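Local coordinates for acetyl-xylan esterase (Streptomyces lividans, PDB 2CC0), which catalyses the metal-dependent removal of acetyl groups from acetylated xylan, acting as a family 4 carbohydrate esterase, at residues V140-L146 with T171-K175; T136-V140 with A163-I168. All coordinates share one frame; numbering follows the deposited sequence.

Overall arrangement
Interactions 1 and 2 join the same two helices, 136-144 and 159-174, at successive levels, with centres about 9 Å apart. Val140 belongs to both, and between them Val143 CG2 meets Ile168 CG1 at 3.8 Å. Each contact is partly buried, with an apolar inner side and a polar outer one. In interaction 2, at the start of helix 136-144, Ala164 sits among Thr136, Ile139 and Val140 while Asp137 and Arg167 form a salt bridge between side chains. Interaction 1, where both helices are ending, has a smaller interface; there Lys175 donates to the Ser144 carbonyl and reaches those of Val143 and Leu146 through water, and Val143 and Leu172 meet on the buried side.

Interaction 1: residues V140-L146 with T171-K175; sequences VQAVSRL and TLAGK
Lys175 reaches across from the end of helix 159-174 to the main-chain carbonyls at the C-terminal end of helix 136-144. Its CB points toward residues 140-146, and CG passes 3.5 Å from Thr171 O of its own helix. Beyond CD the chain bends at its last two torsions, bringing CE to 3.4 Å from Ser144 O and the ammonium group still closer. Lys175 NZ donates to Ser144 O at 2.6 Å. It sits above the carbonyl plane, with a C=O...N angle of 137°, so the bond does not use a lone-pair direction. A water accepts from Lys175 NZ at 2.8 Å and donates to Val143 O and Leu146 O, tying the ammonium to two further carbonyls. The positive charge therefore lies where the helix dipole would probably favour it.

The two helices are neighbours in the distorted β/α-barrel expected of a polysaccharide deacetylase domain: helix 136-144 connects parallel strands 126-127 and 151-155, and helix 159-174 leads on to strand 177-179. Thr171 fills the groove between them. A chi1 of -61° sets Thr171 OG1 beside the backbone N and sends the CG2 methyl across, 3.7 Å from Ser144 CA and against the CB of that serine. Its other branch, OG1, approaches Val140 CG1 to 3.3 Å while bonded to Arg167 O one turn earlier. Ser144 turns its own hydroxyl back to its helix, where OG donates to Gln141 O at 2.7 Å. Deeper in, Val143 and Leu172 cross at about a right angle, CG1 of the valine 4.0 Å from CD2 of the leucine. Beneath them Val143 also rests on Ile152 of strand 151-155, and Leu172 on Val7 of strand 5-12.

Interaction 2: residues T136-V140 with A163-I168; sequences TDAIV and AAIPRI
Ala164 puts its small CB into a hollow walled by Thr136, Ile139 and Val140, side chains that follow one face of helix 136-144. Both helices lie on the outside of the β/α fold of this polysaccharide deacetylase domain, helix 136-144 in the crossover between strands 126-127 and 151-155, and helix 159-174 after the latter strand. Their local axes cross at -39° and come within 9.2 Å.

The fit is reciprocal. Thr136 CG2 is the bump on the other side, 3.7 Å from Ala164 CA and lodged between that residue and the Arg167 guanidinium. Thr136 OG1 turns instead toward Ala163 CB and makes a weak hydrogen bond to Asn160 O. On the inner flank Ile139 CG2 lies 3.9 Å from Ala164 CB and 4.2 Å from Ile168 CD1.

Arg167 closes the outer flank by folding over Val140, the two side chains crossing at about a right angle. CB of the arginine packs 3.7 Å from Val140 CG2; a bend at chi3 (68°) then swings the guanidinium back, its centre over that same methyl. An alanine in place of Arg167 would probably uncover Val140 CG2 and leave the Asp137 carboxylate without its positive mate. The guanidinium grips Asp137 end-on, with its plane turned 80° from the carboxylate. Arg167 NH1 and NH2 each donate at 2.9 Å to the single oxygen Asp137 OD1, NH1 nearly in line with its C-O bond and NH2 from above the carboxylate plane.

Interaction 1: residues V140-L146 with T171-K175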
loop_
_atom_site.group_PDB
_atom_site.type_symbol
_atom_site.label_atom_id
_atom_site.label_comp_id
_atom_site.label_asym_id
_atom_site.label_seq_id
_atom_site.Cartn_x
_atom_site.Cartn_y
_atom_site.Cartn_z
ATOM N N VAL A 140 3.646 -12.791 -18.071
ATOM C CA VAL A 140 3.614 -13.941 -17.175
ATOM C C VAL A 140 4.752 -13.859 -16.150
ATOM O O VAL A 140 4.537 -14.138 -14.962
ATOM C CB VAL A 140 3.668 -15.288 -17.954
ATOM C CG1 VAL A 140 3.711 -16.475 -16.979
ATOM C CG2 VAL A 140 2.426 -15.401 -18.893
ATOM N N GLN A 141 5.947 -13.475 -16.613
ATOM C CA GLN A 141 7.112 -13.273 -15.753
ATOM C C GLN A 141 6.840 -12.219 -14.668
ATOM O O GLN A 141 7.221 -12.379 -13.506
ATOM C CB GLN A 141 8.316 -12.860 -16.602
ATOM C CG GLN A 141 9.604 -12.619 -15.808
ATOM C CD GLN A 141 10.048 -13.827 -14.963
ATOM O OE1 GLN A 141 10.707 -13.666 -13.934
ATOM N NE2 GLN A 141 9.692 -15.029 -15.400
ATOM N N ALA A 142 6.176 -11.127 -15.061
ATOM C CA ALA A 142 5.820 -10.065 -14.091
ATOM C C ALA A 142 4.898 -10.643 -13.003
ATOM O O ALA A 142 5.086 -10.391 -11.820
ATOM C CB ALA A 142 5.150 -8.888 -14.806
ATOM N N VAL A 143 3.893 -11.428 -13.398
ATOM C CA VAL A 143 3.014 -12.094 -12.443
ATOM C C VAL A 143 3.797 -13.008 -11.493
ATOM O O VAL A 143 3.497 -13.055 -10.296
ATOM C CB VAL A 143 1.852 -12.861 -13.159
ATOM C CG1 VAL A 143 1.143 -13.797 -12.193
ATOM C CG2 VAL A 143 0.872 -11.877 -13.772
ATOM N N SER A 144 4.816 -13.687 -12.028
ATOM C CA SER A 144 5.658 -14.590 -11.222
ATOM C C SER A 144 6.428 -13.884 -10.084
ATOM O O SER A 144 6.898 -14.532 -9.152
ATOM C CB SER A 144 6.614 -15.404 -12.109
ATOM O OG SER A 144 7.821 -14.709 -12.389
ATOM N N ARG A 145 6.546 -12.560 -10.159
ATOM C CA ARG A 145 7.245 -11.799 -9.126
ATOM C C ARG A 145 6.380 -11.460 -7.922
ATOM O O ARG A 145 6.893 -10.995 -6.892
ATOM C CB ARG A 145 7.804 -10.524 -9.729
ATOM C CG ARG A 145 8.808 -10.815 -10.812
ATOM C CD ARG A 145 9.760 -9.691 -10.917
ATOM N NE ARG A 145 9.149 -8.518 -11.522
ATOM C CZ ARG A 145 8.989 -8.336 -12.834
ATOM N NH1 ARG A 145 9.373 -9.268 -13.705
ATOM N NH2 ARG A 145 8.437 -7.217 -13.282
ATOM N N LEU A 146 5.069 -11.663 -8.057
ATOM C CA LEU A 146 4.149 -11.262 -7.002
ATOM C C LEU A 146 4.199 -12.210 -5.823
ATOM O O LEU A 146 4.156 -13.427 -6.005
ATOM C CB LEU A 146 2.714 -11.235 -7.520
ATOM C CG LEU A 146 2.368 -10.240 -8.625
ATOM C CD1 LEU A 146 1.023 -10.625 -9.254
ATOM C CD2 LEU A 146 2.351 -8.826 -8.047
ATOM N N THR A 171 0.823 -20.023 -13.271
ATOM C CA THR A 171 1.872 -19.445 -12.442
ATOM C C THR A 171 1.413 -19.315 -10.988
ATOM O O THR A 171 2.135 -19.710 -10.066
ATOM C CB THR A 171 2.305 -18.080 -13.011
ATOM O OG1 THR A 171 2.814 -18.280 -14.334
ATOM C CG2 THR A 171 3.403 -17.430 -12.145
ATOM N N LEU A 172 0.222 -18.754 -10.778
ATOM C CA LEU A 172 -0.290 -18.578 -9.426
ATOM C C LEU A 172 -0.504 -19.929 -8.743
ATOM O O LEU A 172 -0.083 -20.117 -7.600
ATOM C CB LEU A 172 -1.584 -17.766 -9.420
ATOM C CG LEU A 172 -1.389 -16.305 -9.848
ATOM C CD1 LEU A 172 -2.762 -15.618 -9.834
ATOM C CD2 LEU A 172 -0.373 -15.584 -8.955
ATOM N N ALA A 173 -1.137 -20.859 -9.456
ATOM C CA ALA A 173 -1.424 -22.192 -8.914
ATOM C C ALA A 173 -0.130 -22.894 -8.525
ATOM O O ALA A 173 -0.045 -23.465 -7.443
ATOM C CB ALA A 173 -2.244 -23.032 -9.907
ATOM N N GLY A 174 0.883 -22.814 -9.382
ATOM C CA GLY A 174 2.205 -23.392 -9.076
ATOM C C GLY A 174 2.821 -22.900 -7.773
ATOM O O GLY A 174 3.604 -23.630 -7.117
ATOM N N LYS A 175 2.451 -21.684 -7.376
ATOM C CA LYS A 175 3.024 -21.016 -6.219
ATOM C C LYS A 175 2.124 -21.099 -5.005
ATOM O O LYS A 175 2.459 -20.551 -3.959
ATOM C CB LYS A 175 3.278 -19.544 -6.548
ATOM C CG LYS A 175 4.469 -19.340 -7.445
ATOM C CD LYS A 175 4.553 -17.915 -7.871
ATOM C CE LYS A 175 5.953 -17.419 -7.671
ATOM N NZ LYS A 175 5.972 -16.027 -7.195
HETATM O O HOH W 1 3.605 -14.997 -8.338
HETATM O O HOH W 2 6.138 -15.065 -4.951
#

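Interaction 2: residues T136-V140 with A163-I168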
loop_
_atom_site.group_PDB
_atom_site.type_symbol
_atom_site.label_atom_id
_atom_site.label_comp_id
_atom_site.label_asym_id
_atom_site.label_seq_id
_atom_site.Cartn_x
_atom_site.Cartn_y
_atom_site.Cartn_z
ATOM N N THR A 136 3.792 -11.693 -24.164
ATOM C CA THR A 136 3.071 -12.619 -23.295
ATOM C C THR A 136 4.017 -13.218 -22.248
ATOM O O THR A 136 3.687 -13.264 -21.048
ATOM C CB THR A 136 2.362 -13.704 -24.125
ATOM O OG1 THR A 136 1.461 -13.056 -25.037
ATOM C CG2 THR A 136 1.582 -14.635 -23.225
ATOM N N ASP A 137 5.211 -13.639 -22.685
ATOM C CA ASP A 137 6.202 -14.156 -21.744
ATOM C C ASP A 137 6.541 -13.171 -20.644
ATOM O O ASP A 137 6.649 -13.565 -19.486
ATOM C CB ASP A 137 7.501 -14.502 -22.464
ATOM C CG ASP A 137 7.438 -15.814 -23.214
ATOM O OD1 ASP A 137 6.506 -16.622 -23.017
ATOM O OD2 ASP A 137 8.380 -16.054 -24.002
ATOM N N ALA A 138 6.756 -11.909 -21.020
ATOM C CA ALA A 138 7.169 -10.880 -20.076
ATOM C C ALA A 138 6.046 -10.606 -19.056
ATOM O O ALA A 138 6.310 -10.372 -17.874
ATOM C CB ALA A 138 7.590 -9.605 -20.806
ATOM N N ILE A 139 4.800 -10.658 -19.525
ATOM C CA ILE A 139 3.632 -10.414 -18.645
ATOM C C ILE A 139 3.528 -11.540 -17.613
ATOM O O ILE A 139 3.312 -11.282 -16.417
ATOM C CB ILE A 139 2.324 -10.278 -19.494
ATOM C CG1 ILE A 139 2.399 -9.038 -20.400
ATOM C CG2 ILE A 139 1.044 -10.259 -18.609
ATOM C CD1 ILE A 139 1.361 -9.040 -21.551
ATOM N N VAL A 140 3.646 -12.791 -18.071
ATOM C CA VAL A 140 3.614 -13.941 -17.175
ATOM C C VAL A 140 4.752 -13.859 -16.150
ATOM O O VAL A 140 4.537 -14.138 -14.962
ATOM C CB VAL A 140 3.668 -15.288 -17.954
ATOM C CG1 VAL A 140 3.711 -16.475 -16.979
ATOM C CG2 VAL A 140 2.426 -15.401 -18.893
ATOM N N ALA A 163 -3.827 -13.266 -24.063
ATOM C CA ALA A 163 -3.129 -14.528 -24.351
ATOM C C ALA A 163 -2.456 -15.119 -23.108
ATOM O O ALA A 163 -2.268 -16.338 -23.001
ATOM C CB ALA A 163 -2.102 -14.308 -25.422
ATOM N N ALA A 164 -2.086 -14.232 -22.183
ATOM C CA ALA A 164 -1.382 -14.606 -20.955
ATOM C C ALA A 164 -2.250 -15.271 -19.895
ATOM O O ALA A 164 -1.726 -15.917 -18.986
ATOM C CB ALA A 164 -0.699 -13.345 -20.350
ATOM N N ILE A 165 -3.571 -15.107 -19.986
ATOM C CA ILE A 165 -4.435 -15.502 -18.863
ATOM C C ILE A 165 -4.239 -16.969 -18.387
ATOM O O ILE A 165 -4.045 -17.195 -17.199
ATOM C CB ILE A 165 -5.926 -15.155 -19.107
ATOM C CG1 ILE A 165 -6.113 -13.650 -19.332
ATOM C CG2 ILE A 165 -6.807 -15.693 -17.984
ATOM C CD1 ILE A 165 -5.546 -12.729 -18.226
ATOM N N PRO A 166 -4.284 -17.966 -19.305
ATOM C CA PRO A 166 -4.057 -19.326 -18.780
ATOM C C PRO A 166 -2.713 -19.517 -18.050
ATOM O O PRO A 166 -2.688 -20.116 -16.974
ATOM C CB PRO A 166 -4.152 -20.231 -20.031
ATOM C CG PRO A 166 -4.880 -19.409 -21.036
ATOM C CD PRO A 166 -4.517 -17.958 -20.758
ATOM N N ARG A 167 -1.622 -18.992 -18.605
ATOM C CA ARG A 167 -0.315 -19.080 -17.946
ATOM C C ARG A 167 -0.222 -18.273 -16.655
ATOM O O ARG A 167 0.524 -18.643 -15.739
ATOM C CB ARG A 167 0.802 -18.690 -18.900
ATOM C CG ARG A 167 1.109 -19.806 -19.905
ATOM C CD ARG A 167 2.007 -19.286 -21.010
ATOM N NE ARG A 167 3.352 -18.954 -20.537
ATOM C CZ ARG A 167 4.194 -18.149 -21.189
ATOM N NH1 ARG A 167 3.840 -17.595 -22.350
ATOM N NH2 ARG A 167 5.396 -17.895 -20.681
ATOM N N ILE A 168 -0.978 -17.192 -16.561
ATOM C CA ILE A 168 -1.095 -16.480 -15.268
ATOM C C ILE A 168 -1.727 -17.390 -14.198
ATOM O O ILE A 168 -1.211 -17.525 -13.073
ATOM C CB ILE A 168 -1.870 -15.164 -15.444
ATOM C CG1 ILE A 168 -0.984 -14.159 -16.226
ATOM C CG2 ILE A 168 -2.325 -14.614 -14.079
ATOM C CD1 ILE A 168 -1.673 -12.850 -16.638
#